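Local coordinates for protein ribose-phosphate pyrophosphokinase (Mycobacterium smegmatis, PDB 5MP7) that probably makes phosphoribosyl pyrophosphate by moving the pyrophosphoryl group of ATP onto the 1-hydroxyl of ribose 5-phosphate, with magnesium as cofactor, at residues M13-R18 against C59-L64; D25-E30 against S300-L305; F99-R104 against R118-L123; D130-V135 against G144-P149; V135-D140 against V150-A155. All coordinates share one frame; numbering follows the deposited sequence.

Interaction 1. Residues M13-R18 against C59-L64; sequences MLFAGR and CDAFVL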
# COMPACT_ATOMS: atom_id res chain seq x y z
N MET A 13 -7.06 23.88 61.94
CA MET A 13 -7.51 23.40 60.65
C MET A 13 -7.17 21.94 60.46
O MET A 13 -6.07 21.49 60.69
CB MET A 13 -6.91 24.21 59.52
CG MET A 13 -7.62 25.52 59.35
SD MET A 13 -6.86 26.52 58.05
CE MET A 13 -7.81 25.98 56.62
N LEU A 14 -8.15 21.23 59.97
CA LEU A 14 -8.07 19.81 59.82
C LEU A 14 -8.05 19.53 58.31
O LEU A 14 -8.92 19.95 57.57
CB LEU A 14 -9.27 19.21 60.55
CG LEU A 14 -9.45 17.69 60.41
CD1 LEU A 14 -8.35 16.87 61.13
CD2 LEU A 14 -10.81 17.35 60.97
N PHE A 15 -7.07 18.77 57.88
CA PHE A 15 -6.91 18.36 56.50
C PHE A 15 -6.97 16.83 56.46
O PHE A 15 -6.54 16.17 57.40
CB PHE A 15 -5.56 18.80 55.99
CG PHE A 15 -5.36 20.27 56.09
CD1 PHE A 15 -4.93 20.86 57.26
CD2 PHE A 15 -5.65 21.07 55.00
CE1 PHE A 15 -4.80 22.24 57.32
CE2 PHE A 15 -5.52 22.43 55.05
CZ PHE A 15 -5.12 23.03 56.21
N ALA A 16 -7.48 16.27 55.38
CA ALA A 16 -7.61 14.84 55.28
C ALA A 16 -7.29 14.38 53.89
O ALA A 16 -7.67 15.02 52.91
CB ALA A 16 -9.01 14.41 55.65
N GLY A 17 -6.56 13.29 53.81
CA GLY A 17 -6.40 12.59 52.54
C GLY A 17 -7.62 11.73 52.20
O GLY A 17 -8.54 11.62 52.98
N ARG A 18 -7.59 11.14 51.02
CA ARG A 18 -8.73 10.40 50.45
C ARG A 18 -8.83 8.95 50.89
O ARG A 18 -9.81 8.31 50.60
CB ARG A 18 -8.64 10.41 48.93
CG ARG A 18 -8.83 11.78 48.30
CD ARG A 18 -8.52 11.71 46.81
NE ARG A 18 -7.08 11.52 46.58
CZ ARG A 18 -6.51 11.05 45.46
NH1 ARG A 18 -7.25 10.69 44.42
NH2 ARG A 18 -5.18 10.96 45.39
N CYS A 59 -2.30 28.81 60.38
CA CYS A 59 -3.08 27.80 61.07
C CYS A 59 -2.24 26.76 61.83
O CYS A 59 -1.06 26.56 61.57
CB CYS A 59 -3.99 27.08 60.07
SG CYS A 59 -3.15 25.87 58.99
N ASP A 60 -2.88 26.12 62.78
CA ASP A 60 -2.38 24.92 63.41
C ASP A 60 -3.04 23.78 62.64
O ASP A 60 -4.24 23.58 62.75
CB ASP A 60 -2.78 24.89 64.89
CG ASP A 60 -2.03 25.94 65.71
OD1 ASP A 60 -1.98 27.15 65.34
OD2 ASP A 60 -1.50 25.58 66.77
N ALA A 61 -2.26 23.09 61.82
CA ALA A 61 -2.78 22.14 60.87
C ALA A 61 -2.60 20.74 61.38
O ALA A 61 -1.56 20.42 61.95
CB ALA A 61 -2.08 22.28 59.54
N PHE A 62 -3.64 19.93 61.20
CA PHE A 62 -3.60 18.51 61.51
C PHE A 62 -3.93 17.74 60.24
O PHE A 62 -5.00 17.91 59.66
CB PHE A 62 -4.59 18.22 62.62
CG PHE A 62 -4.22 18.87 63.90
CD1 PHE A 62 -4.52 20.20 64.13
CD2 PHE A 62 -3.51 18.18 64.86
CE1 PHE A 62 -4.12 20.84 65.32
CE2 PHE A 62 -3.12 18.80 66.06
CZ PHE A 62 -3.46 20.13 66.29
N VAL A 63 -2.98 16.96 59.76
CA VAL A 63 -3.11 16.33 58.45
C VAL A 63 -3.34 14.86 58.69
O VAL A 63 -2.43 14.17 59.04
CB VAL A 63 -1.85 16.50 57.62
CG1 VAL A 63 -2.06 15.94 56.23
CG2 VAL A 63 -1.50 17.96 57.57
N LEU A 64 -4.57 14.40 58.48
CA LEU A 64 -4.98 13.07 58.81
C LEU A 64 -4.96 12.19 57.58
O LEU A 64 -5.65 12.44 56.63
CB LEU A 64 -6.38 13.12 59.41
CG LEU A 64 -7.16 11.82 59.65
CD1 LEU A 64 -6.42 10.80 60.50
CD2 LEU A 64 -8.47 12.20 60.35
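Met13, Phe15 and Gly17 are tied to Asp60, Phe62 and Leu64 by five backbone hydrogen bonds. Met13 N donates to Asp60 O at 2.9 Å, and Met13 O accepts from Phe62 N. Phe15 repeats this with Phe62 O and Leu64 N. Gly17 N closes the series on Leu64 O at 3.1 Å, just past the end of strand 12-16. CA-H...O contacts add to it, as from Ala61 CA to Met13 O at 3.4 Å. The side chain of Asp60 turns elsewhere, to a salt bridge with Arg92.

Packing is tighter on the face that holds Met13, Phe15, Ala61 and Val63. Phe15 CE1 comes within 3.5 Å of Ala61 CB. Phe15 CG is anti to the carbonyl carbon (chi1 -58°), which sets the ring on the side of Ala61 and Cys59. Cys59 SG meets the edge of this ring, 5.5 Å from the centroid. Cys59 also touches Met13, whose SD lies 3.6 Å from Cys59 CB. Phe52 meets Phe15 in an edge-to-face ring pair, and Met81 and Leu85 of helix 71-87 also touch Phe15.

The face with Leu14, Ala16, Phe62 and Leu64 packs more loosely across the pair: Leu14 CD1 is 4.3 Å from Phe62 CB. The Phe62 side chain touches helix 302-314, at Ile309 and Phe313. Two neighbouring parallel strands with helices on both faces are characteristic of a three-layer alpha-beta-alpha fold. Here they form one edge of the five-stranded parallel sheet of the N-terminal, phosphoribosyltransferase-like domain.

Interaction 2. Residues D25-E30 against S300-L305; sequences DQVAKE and SIAPLL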
# COMPACT_ATOMS: atom_id res chain seq x y z
N ASP A 25 -14.39 12.15 58.69
CA ASP A 25 -15.70 12.68 59.02
C ASP A 25 -16.04 12.49 60.49
O ASP A 25 -16.56 13.42 61.09
CB ASP A 25 -16.72 12.02 58.10
CG ASP A 25 -18.14 12.19 58.56
OD1 ASP A 25 -18.74 13.25 58.26
OD2 ASP A 25 -18.64 11.22 59.23
N GLN A 26 -15.74 11.32 61.06
CA GLN A 26 -15.99 11.08 62.50
C GLN A 26 -15.15 12.00 63.39
O GLN A 26 -15.66 12.53 64.36
CB GLN A 26 -15.68 9.65 62.92
CG GLN A 26 -16.71 8.60 62.49
CD GLN A 26 -16.21 7.16 62.64
OE1 GLN A 26 -15.23 6.87 63.33
NE2 GLN A 26 -16.89 6.26 61.97
N VAL A 27 -13.89 12.23 63.03
CA VAL A 27 -13.02 13.09 63.81
C VAL A 27 -13.48 14.54 63.73
O VAL A 27 -13.51 15.23 64.73
CB VAL A 27 -11.58 13.00 63.32
CG1 VAL A 27 -10.74 14.12 63.92
CG2 VAL A 27 -10.96 11.68 63.71
N ALA A 28 -13.81 15.00 62.53
CA ALA A 28 -14.34 16.33 62.28
C ALA A 28 -15.60 16.60 63.10
O ALA A 28 -15.73 17.68 63.66
CB ALA A 28 -14.65 16.51 60.80
N LYS A 29 -16.51 15.64 63.14
CA LYS A 29 -17.72 15.78 63.96
C LYS A 29 -17.43 15.91 65.41
O LYS A 29 -18.04 16.73 66.04
CB LYS A 29 -18.65 14.61 63.75
CG LYS A 29 -19.66 14.88 62.65
CD LYS A 29 -19.87 13.67 61.74
CE LYS A 29 -21.23 13.80 61.07
NZ LYS A 29 -21.72 12.73 60.14
N GLU A 30 -16.51 15.12 65.95
CA GLU A 30 -16.14 15.21 67.39
C GLU A 30 -15.55 16.56 67.77
O GLU A 30 -15.79 17.05 68.87
CB GLU A 30 -15.14 14.12 67.78
CG GLU A 30 -15.68 12.70 67.57
CD GLU A 30 -16.70 12.30 68.64
OE1 GLU A 30 -17.19 13.21 69.38
OE2 GLU A 30 -17.00 11.06 68.75
N SER A 300 -14.64 2.56 67.27
CA SER A 300 -14.12 3.77 66.68
C SER A 300 -12.92 4.29 67.45
O SER A 300 -12.97 4.40 68.65
CB SER A 300 -15.18 4.87 66.65
OG SER A 300 -14.71 5.95 65.83
N ILE A 301 -11.87 4.66 66.72
CA ILE A 301 -10.73 5.37 67.29
C ILE A 301 -10.92 6.91 67.27
O ILE A 301 -10.07 7.63 67.75
CB ILE A 301 -9.43 4.97 66.53
CG1 ILE A 301 -8.24 5.07 67.46
CG2 ILE A 301 -9.19 5.76 65.25
CD1 ILE A 301 -8.08 3.83 68.31
N ALA A 302 -12.02 7.40 66.72
CA ALA A 302 -12.21 8.81 66.53
C ALA A 302 -12.19 9.62 67.80
O ALA A 302 -11.57 10.70 67.81
CB ALA A 302 -13.47 9.10 65.74
N PRO A 303 -12.89 9.18 68.86
CA PRO A 303 -12.89 10.01 70.08
C PRO A 303 -11.48 10.20 70.67
O PRO A 303 -11.15 11.29 71.13
CB PRO A 303 -13.77 9.24 71.04
CG PRO A 303 -14.68 8.43 70.14
CD PRO A 303 -13.80 8.02 68.99
N LEU A 304 -10.67 9.15 70.60
CA LEU A 304 -9.27 9.19 71.04
C LEU A 304 -8.44 10.18 70.18
O LEU A 304 -7.67 10.99 70.72
CB LEU A 304 -8.67 7.79 71.00
CG LEU A 304 -7.24 7.59 71.49
CD1 LEU A 304 -7.10 7.94 72.98
CD2 LEU A 304 -6.79 6.14 71.23
N LEU A 305 -8.58 10.10 68.85
CA LEU A 305 -7.93 11.04 67.99
C LEU A 305 -8.39 12.47 68.24
O LEU A 305 -7.56 13.37 68.26
CB LEU A 305 -8.12 10.67 66.52
CG LEU A 305 -7.27 9.50 66.03
CD1 LEU A 305 -7.46 9.33 64.55
CD2 LEU A 305 -5.78 9.67 66.33
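Gln26 overlaps Ala302 through its CB, which lies 3.6 Å from Ala302 CB. Beyond CG its chain runs extended (chi2 167°) and takes the amide to Ser300. There Gln26 OE1 accepts a hydrogen bond from Ser300 OG at 2.7 Å. The hydroxyl comes in above the amide plane, 41° out of it.

Ser300 OG also works as an acceptor. It takes the N-H of Ala302 at 3.2 Å, a capping bond at the start of helix 302-314. One hydroxyl thus links the first turn of that helix to the side of helix 21-31. Asn283 bonds to both segments: its ND2 donates to Gln26 OE1, and its OD1 accepts from Ile301 N.

The contact joins parts of the chain about 270 residues apart. Strand 296-299 belongs to the seven-stranded sheet of the second half of the chain. The helix that follows returns to the N-terminal half and packs beside helix 21-31, on the side of the first sheet that carries Leu14, Phe62 and Leu64.

Further along the two helices the contact is apolar. Val27 reaches over with CG2, which sits 4.1 Å from both Ala302 CB and Leu305 CB. The Val27 and Leu305 side chains cross obliquely. Val27 also touches Ile309, one turn on. At the outer edge Glu30 is bent at chi2 (-75°), which turns CD back; its OE2 lies 3.8 Å from Pro303 CG. This is a packing contact between a carboxylate and the exposed proline ring, and Glu30 touches Ala306 as well.

Interaction 3. Residues F99-R104 against R118-L123; sequences FYPYAR and RLVADL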
# COMPACT_ATOMS: atom_id res chain seq x y z
N PHE A 99 -2.38 4.30 61.46
CA PHE A 99 -1.55 3.12 61.25
C PHE A 99 -0.23 3.60 60.62
O PHE A 99 -0.22 4.16 59.52
CB PHE A 99 -2.30 2.16 60.35
CG PHE A 99 -1.49 0.98 59.86
CD1 PHE A 99 -1.43 -0.17 60.62
CD2 PHE A 99 -0.87 1.01 58.62
CE1 PHE A 99 -0.73 -1.27 60.18
CE2 PHE A 99 -0.17 -0.09 58.17
CZ PHE A 99 -0.09 -1.23 58.96
N TYR A 100 0.87 3.44 61.35
CA TYR A 100 2.17 3.96 60.92
C TYR A 100 2.75 3.06 59.83
O TYR A 100 3.03 1.89 60.07
CB TYR A 100 3.09 4.05 62.11
CG TYR A 100 4.37 4.79 61.88
CD1 TYR A 100 5.46 4.18 61.26
CD2 TYR A 100 4.55 6.08 62.37
CE1 TYR A 100 6.68 4.84 61.11
CE2 TYR A 100 5.77 6.77 62.21
CZ TYR A 100 6.83 6.13 61.60
OH TYR A 100 8.03 6.75 61.43
N PRO A 101 2.89 3.57 58.62
CA PRO A 101 3.42 2.74 57.55
C PRO A 101 4.89 2.36 57.75
O PRO A 101 5.67 3.19 58.21
CB PRO A 101 3.29 3.64 56.30
CG PRO A 101 3.11 5.01 56.80
CD PRO A 101 2.84 4.99 58.26
N TYR A 102 5.22 1.12 57.36
CA TYR A 102 6.51 0.52 57.47
C TYR A 102 6.94 0.25 58.90
O TYR A 102 8.12 0.01 59.15
CB TYR A 102 7.56 1.35 56.71
CG TYR A 102 7.38 1.27 55.26
CD1 TYR A 102 7.86 0.20 54.57
CD2 TYR A 102 6.67 2.25 54.56
CE1 TYR A 102 7.71 0.10 53.20
CE2 TYR A 102 6.50 2.17 53.20
CZ TYR A 102 7.02 1.09 52.52
OH TYR A 102 6.78 0.93 51.19
N ALA A 103 6.01 0.28 59.84
CA ALA A 103 6.35 0.05 61.27
C ALA A 103 6.99 -1.30 61.52
O ALA A 103 7.82 -1.39 62.40
CB ALA A 103 5.14 0.22 62.15
N ARG A 104 6.63 -2.31 60.73
CA ARG A 104 7.25 -3.62 60.88
C ARG A 104 8.73 -3.67 60.48
O ARG A 104 9.49 -4.47 61.03
CB ARG A 104 6.45 -4.68 60.15
CG ARG A 104 5.19 -5.05 60.91
CD ARG A 104 4.28 -5.95 60.08
NE ARG A 104 3.85 -5.28 58.85
CZ ARG A 104 3.14 -5.85 57.88
NH1 ARG A 104 2.76 -7.12 57.95
NH2 ARG A 104 2.79 -5.12 56.82
N ARG A 118 12.27 4.29 60.13
CA ARG A 118 13.07 5.48 60.39
C ARG A 118 13.04 6.40 59.16
O ARG A 118 12.98 7.62 59.29
CB ARG A 118 14.51 5.10 60.82
CG ARG A 118 15.52 6.27 60.83
CD ARG A 118 15.09 7.37 61.77
NE ARG A 118 15.77 8.65 61.66
CZ ARG A 118 16.83 9.06 62.35
NH1 ARG A 118 17.25 10.30 62.19
NH2 ARG A 118 17.49 8.27 63.19
N LEU A 119 13.07 5.82 57.97
CA LEU A 119 13.00 6.62 56.74
C LEU A 119 11.69 7.39 56.65
O LEU A 119 11.69 8.54 56.31
CB LEU A 119 13.17 5.76 55.49
CG LEU A 119 13.04 6.45 54.13
CD1 LEU A 119 14.19 7.40 53.89
CD2 LEU A 119 12.95 5.40 53.04
N VAL A 120 10.57 6.76 57.03
CA VAL A 120 9.28 7.45 57.05
C VAL A 120 9.30 8.67 57.96
O VAL A 120 8.78 9.73 57.60
CB VAL A 120 8.17 6.49 57.48
CG1 VAL A 120 6.86 7.23 57.81
CG2 VAL A 120 7.90 5.48 56.38
N ALA A 121 9.86 8.53 59.16
CA ALA A 121 9.94 9.67 60.08
C ALA A 121 10.79 10.80 59.51
O ALA A 121 10.44 11.94 59.69
CB ALA A 121 10.46 9.25 61.45
N ASP A 122 11.90 10.46 58.85
CA ASP A 122 12.78 11.46 58.26
C ASP A 122 12.13 12.19 57.10
O ASP A 122 12.31 13.39 56.95
CB ASP A 122 14.05 10.82 57.74
CG ASP A 122 14.96 10.27 58.86
OD1 ASP A 122 14.84 10.74 60.02
OD2 ASP A 122 15.82 9.37 58.56
N LEU A 123 11.39 11.46 56.27
CA LEU A 123 10.66 12.06 55.19
C LEU A 123 9.56 13.01 55.69
O LEU A 123 9.38 14.07 55.14
CB LEU A 123 10.03 10.99 54.30
CG LEU A 123 10.92 9.94 53.65
CD1 LEU A 123 10.06 9.10 52.75
CD2 LEU A 123 12.10 10.51 52.90
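This is a buried packing contact between the turn 100-103 and Val120 of helix 116-127, with no hydrogen bond between the two segments. The turn follows strand 92-97 in the chain. Val120 carries the contact with both methyls. CG1 meets the end of the Tyr100 ring, 3.9 Å from Tyr100 CZ, and these two side chains come tip to tip. CG2 fits against Pro101 and Tyr102, 3.7 Å from Pro101 O and 3.9 Å from Tyr102 CD2. Val120 and Tyr102 cross at about a right angle.

Tyr100 CG, anti to the backbone N (chi1 -169°), starts the ring toward the helix; its OH lies 3.5 Å from Ala121 CB. The hydroxyl is hydrogen-bonded to Ala117 O, one turn back. Residues 100-103 form a type II beta turn, closed by a weak bond from Ala103 N to Tyr100 O. Tyr102 takes the positive phi (68°) that such a turn needs.

The Tyr102 hydroxyl has its partners outside this contact: Asn72 and Ile48 N of a second subunit. Glu47 of that subunit binds Tyr102 N and forms a salt bridge with Arg104. Arg104 and Glu47 are both predicted ATP-binding residues. The arrangement is therefore consistent with an ATP site built at a subunit interface, its loop backed by a helix of the N-terminal domain.

Interaction 4. Residues D130-V135 against G144-P149; sequences DRIVSV and GFFDGP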
# COMPACT_ATOMS: atom_id res chain seq x y z
N ASP A 130 6.07 18.96 62.21
CA ASP A 130 6.60 19.29 63.51
C ASP A 130 6.26 18.23 64.57
O ASP A 130 6.93 18.13 65.57
CB ASP A 130 6.07 20.67 63.90
CG ASP A 130 6.42 21.77 62.83
OD1 ASP A 130 7.67 21.94 62.58
OD2 ASP A 130 5.48 22.45 62.27
N ARG A 131 5.24 17.43 64.34
CA ARG A 131 4.77 16.47 65.30
C ARG A 131 4.16 15.28 64.55
O ARG A 131 3.69 15.43 63.44
CB ARG A 131 3.73 17.12 66.16
CG ARG A 131 3.12 16.21 67.21
CD ARG A 131 2.02 16.87 67.99
NE ARG A 131 2.58 17.85 68.92
CZ ARG A 131 2.80 19.13 68.67
NH1 ARG A 131 2.46 19.68 67.50
NH2 ARG A 131 3.32 19.90 69.64
N ILE A 132 4.25 14.09 65.14
CA ILE A 132 3.61 12.89 64.62
C ILE A 132 2.70 12.33 65.72
O ILE A 132 3.08 12.24 66.88
CB ILE A 132 4.64 11.85 64.23
CG1 ILE A 132 5.39 12.31 63.02
CG2 ILE A 132 3.98 10.53 63.91
CD1 ILE A 132 6.55 11.40 62.66
N VAL A 133 1.49 11.95 65.34
CA VAL A 133 0.54 11.29 66.23
C VAL A 133 0.20 9.94 65.59
O VAL A 133 -0.16 9.87 64.41
CB VAL A 133 -0.74 12.06 66.32
CG1 VAL A 133 -1.78 11.28 67.09
CG2 VAL A 133 -0.49 13.40 67.00
N SER A 134 0.32 8.88 66.37
CA SER A 134 0.04 7.54 65.87
C SER A 134 -0.63 6.70 66.94
O SER A 134 -0.61 7.04 68.12
CB SER A 134 1.34 6.93 65.41
OG SER A 134 1.11 5.93 64.44
N VAL A 135 -1.21 5.59 66.52
CA VAL A 135 -1.90 4.72 67.46
C VAL A 135 -1.22 3.37 67.43
O VAL A 135 -1.11 2.77 66.36
CB VAL A 135 -3.39 4.53 67.08
CG1 VAL A 135 -4.12 3.68 68.14
CG2 VAL A 135 -4.09 5.88 66.93
N GLY A 144 11.17 7.27 69.24
CA GLY A 144 12.48 7.90 69.09
C GLY A 144 13.02 8.12 67.67
O GLY A 144 14.10 8.71 67.52
N PHE A 145 12.30 7.68 66.65
CA PHE A 145 12.74 7.86 65.28
C PHE A 145 12.54 9.23 64.73
O PHE A 145 13.09 9.55 63.69
CB PHE A 145 12.02 6.88 64.36
CG PHE A 145 12.47 5.45 64.48
CD1 PHE A 145 13.44 5.06 65.39
CD2 PHE A 145 11.88 4.50 63.69
CE1 PHE A 145 13.81 3.73 65.49
CE2 PHE A 145 12.25 3.18 63.78
CZ PHE A 145 13.23 2.79 64.68
N PHE A 146 11.75 10.04 65.39
CA PHE A 146 11.39 11.38 64.91
C PHE A 146 12.02 12.43 65.84
O PHE A 146 11.93 12.30 67.05
CB PHE A 146 9.88 11.50 64.87
CG PHE A 146 9.38 12.79 64.31
CD1 PHE A 146 9.44 13.01 62.94
CD2 PHE A 146 8.87 13.78 65.14
CE1 PHE A 146 8.98 14.19 62.40
CE2 PHE A 146 8.42 14.97 64.61
CZ PHE A 146 8.46 15.17 63.24
N ASP A 147 12.66 13.45 65.25
CA ASP A 147 13.32 14.49 66.01
C ASP A 147 12.29 15.56 66.45
O ASP A 147 12.25 16.65 65.92
CB ASP A 147 14.45 15.11 65.20
CG ASP A 147 15.14 16.30 65.95
OD1 ASP A 147 15.42 16.19 67.18
OD2 ASP A 147 15.41 17.33 65.28
N GLY A 148 11.47 15.23 67.42
CA GLY A 148 10.38 16.10 67.79
C GLY A 148 9.32 15.33 68.55
O GLY A 148 9.46 14.14 68.74
N PRO A 149 8.26 16.02 69.00
CA PRO A 149 7.20 15.34 69.74
C PRO A 149 6.49 14.23 68.93
O PRO A 149 6.17 14.41 67.75
CB PRO A 149 6.20 16.48 70.06
CG PRO A 149 6.95 17.75 69.85
CD PRO A 149 8.01 17.47 68.83
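The loop that links strand 131-135 to strand 150-153 folds back onto the start of the first strand, with Phe146 and Pro149 meeting Ile132. Pro149 O accepts from Ile132 N at 3.3 Å, with a nearly straight N-H...O angle of 165°. Arg131 CA also lies close to this oxygen, at 3.5 Å.

Ile132 reaches the loop with its end methyl. CD1 is anti to CA (chi2 173°), which carries the methyl over one face of the Phe146 ring. It is 3.7 Å from the centroid, displaced toward the rim, and only 3.3 Å from Phe146 CD1. This is a close CH-pi contact. At the ring's edge Asp130 O is 3.6 Å from Phe146 CE2. The same oxygen is 3.5 Å from Pro149 CD.

Arg131 crosses Pro149 at about a right angle, NE to CB 4.0 Å. Lys125 of helix 116-127 also touches Phe146. Between the two contacts the loop makes an inverse gamma turn centred on Asp147. Gly148 follows, with backbone angles at which a side chain would be jammed against the preceding carbonyl oxygen. The arrangement is that of a connection between neighbouring parallel strands made by a loop in place of a regular alpha-helix.

Interaction 5. Residues V135-D140 against V150-A155; sequences VDLHTD and VDHMRA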
# COMPACT_ATOMS: atom_id res chain seq x y z
N VAL A 135 -1.21 5.59 66.52
CA VAL A 135 -1.90 4.72 67.46
C VAL A 135 -1.22 3.37 67.43
O VAL A 135 -1.11 2.77 66.36
CB VAL A 135 -3.39 4.53 67.08
CG1 VAL A 135 -4.12 3.68 68.14
CG2 VAL A 135 -4.09 5.88 66.93
N ASP A 136 -0.86 2.86 68.60
CA ASP A 136 -0.32 1.51 68.76
C ASP A 136 0.74 1.10 67.74
O ASP A 136 0.57 0.18 66.92
CB ASP A 136 -1.43 0.46 68.90
CG ASP A 136 -2.12 0.49 70.29
OD1 ASP A 136 -1.43 0.62 71.34
OD2 ASP A 136 -3.37 0.41 70.34
N LEU A 137 1.86 1.81 67.82
CA LEU A 137 3.04 1.48 67.07
C LEU A 137 3.46 0.02 67.29
O LEU A 137 3.32 -0.53 68.37
CB LEU A 137 4.17 2.42 67.47
CG LEU A 137 3.88 3.88 67.20
CD1 LEU A 137 4.84 4.76 67.96
CD2 LEU A 137 3.93 4.17 65.71
N HIS A 138 3.99 -0.59 66.24
CA HIS A 138 4.47 -1.95 66.30
C HIS A 138 5.51 -2.12 67.43
O HIS A 138 5.51 -3.15 68.12
CB HIS A 138 5.08 -2.34 64.96
CG HIS A 138 5.58 -3.73 64.90
ND1 HIS A 138 4.73 -4.82 64.83
CD2 HIS A 138 6.84 -4.23 64.92
CE1 HIS A 138 5.45 -5.93 64.79
NE2 HIS A 138 6.73 -5.60 64.85
N THR A 139 6.39 -1.13 67.59
CA THR A 139 7.27 -1.01 68.76
C THR A 139 7.26 0.40 69.28
O THR A 139 7.23 1.34 68.50
CB THR A 139 8.75 -1.35 68.45
OG1 THR A 139 9.09 -0.89 67.14
CG2 THR A 139 9.01 -2.88 68.59
N ASP A 140 7.34 0.52 70.60
CA ASP A 140 7.29 1.78 71.27
C ASP A 140 8.52 2.64 70.93
O ASP A 140 8.46 3.86 70.94
CB ASP A 140 7.20 1.56 72.78
CG ASP A 140 5.98 0.67 73.20
OD1 ASP A 140 5.45 -0.09 72.35
OD2 ASP A 140 5.56 0.71 74.39
N VAL A 150 6.28 13.08 69.56
CA VAL A 150 5.51 11.98 68.98
C VAL A 150 4.51 11.51 70.01
O VAL A 150 4.89 10.90 70.97
CB VAL A 150 6.39 10.78 68.61
CG1 VAL A 150 5.54 9.61 68.11
CG2 VAL A 150 7.40 11.18 67.57
N ASP A 151 3.24 11.79 69.80
CA ASP A 151 2.18 11.32 70.72
C ASP A 151 1.76 9.92 70.33
O ASP A 151 1.19 9.71 69.26
CB ASP A 151 1.01 12.32 70.75
CG ASP A 151 1.27 13.51 71.72
OD1 ASP A 151 1.16 13.31 72.94
OD2 ASP A 151 1.58 14.64 71.27
N HIS A 152 2.10 8.94 71.16
CA HIS A 152 1.85 7.53 70.87
C HIS A 152 0.61 7.11 71.63
O HIS A 152 0.69 6.79 72.80
CB HIS A 152 3.04 6.68 71.28
CG HIS A 152 2.85 5.19 71.10
ND1 HIS A 152 3.75 4.28 71.59
CD2 HIS A 152 1.86 4.47 70.51
CE1 HIS A 152 3.34 3.06 71.30
NE2 HIS A 152 2.19 3.14 70.66
N MET A 153 -0.51 7.08 70.95
CA MET A 153 -1.80 6.78 71.58
C MET A 153 -2.05 5.29 71.64
O MET A 153 -1.66 4.53 70.76
CB MET A 153 -2.93 7.48 70.80
CG MET A 153 -2.77 9.00 70.73
SD MET A 153 -2.61 9.79 72.36
CE MET A 153 -0.86 9.86 72.76
N ARG A 154 -2.69 4.88 72.72
CA ARG A 154 -2.96 3.48 72.94
C ARG A 154 -4.43 3.18 72.91
O ARG A 154 -5.20 3.89 73.50
CB ARG A 154 -2.38 3.06 74.29
CG ARG A 154 -1.01 2.43 74.21
CD ARG A 154 0.08 3.46 74.30
NE ARG A 154 1.35 2.80 74.60
CZ ARG A 154 2.49 3.45 74.85
NH1 ARG A 154 2.52 4.80 74.87
NH2 ARG A 154 3.59 2.74 75.08
N ALA A 155 -4.81 2.09 72.26
CA ALA A 155 -6.19 1.63 72.21
C ALA A 155 -6.51 0.60 73.30
O ALA A 155 -7.62 0.09 73.36
CB ALA A 155 -6.46 1.02 70.83
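The His152 ring is held between Leu137 and Arg154. Leu137 CD1 sits over the centre of one face, 3.8 Å from the centroid, a CH-pi contact. On the opposite face lies the guanidinium of Arg154, its CZ displaced toward the rim. The edge of the ring meets Asp136 N and Asp140 OD1. His152 NE2 is 3.2 Å from Leu137 N. His152 CG is anti to the backbone N (chi1 176°), which directs the ring toward Leu137.

Arg154 bends at chi2 (89°) and continues to Asp140. Its NH2 forms a salt bridge with Asp140 OD2 at 2.9 Å. The carboxylate and guanidinium planes stand 83° apart. The bridge ties Asp140 of the loop to a residue just past strand 150-153.

Asp136 is joined to the C-terminal end of strand 150-153 and the residues just after it. Its N donates to Met153 O at 2.8 Å, the last step of the parallel pairing in which Val135 faces Met153. Its side chain turns back, and OD2 accepts from Ala155 N at 2.9 Å. Thr259 OG1 is a second partner of OD2. Val135 CG1 packs at 4.4 Å from Ala155 CB.

His138, a predicted magnesium ligand, follows Leu137; its ND1 is hydrogen-bonded to Asp231. The contact joins the start of the His138 loop to the neighbouring strand, at the C-terminal end of a parallel sheet, a usual place for active-site residues in alpha/beta folds.

Overall arrangement
Interactions 1, 4 and 5 lie on the five-stranded parallel sheet of the N-terminal half. Interaction 1 joins its strands 12-16 and 60-64; interactions 4 and 5 sit at the opposite edge, on strands 131-135 and 150-153. Those two have centres about 10 Å apart and share Val135. The centre of interaction 3 is about 10 Å from that of interaction 4, on the side with helix 116-127. Interaction 2 brings helices 21-31 and 302-314 together on the sheet side of Leu14 and Phe62, and it touches interactions 1, 4 and 5. Along the chain it encloses interactions 3, 4 and 5; the C-terminal helix returns to pack on the N-terminal half. The segments of interactions 3 and 5 include a predicted ATP-binding residue and a predicted magnesium ligand.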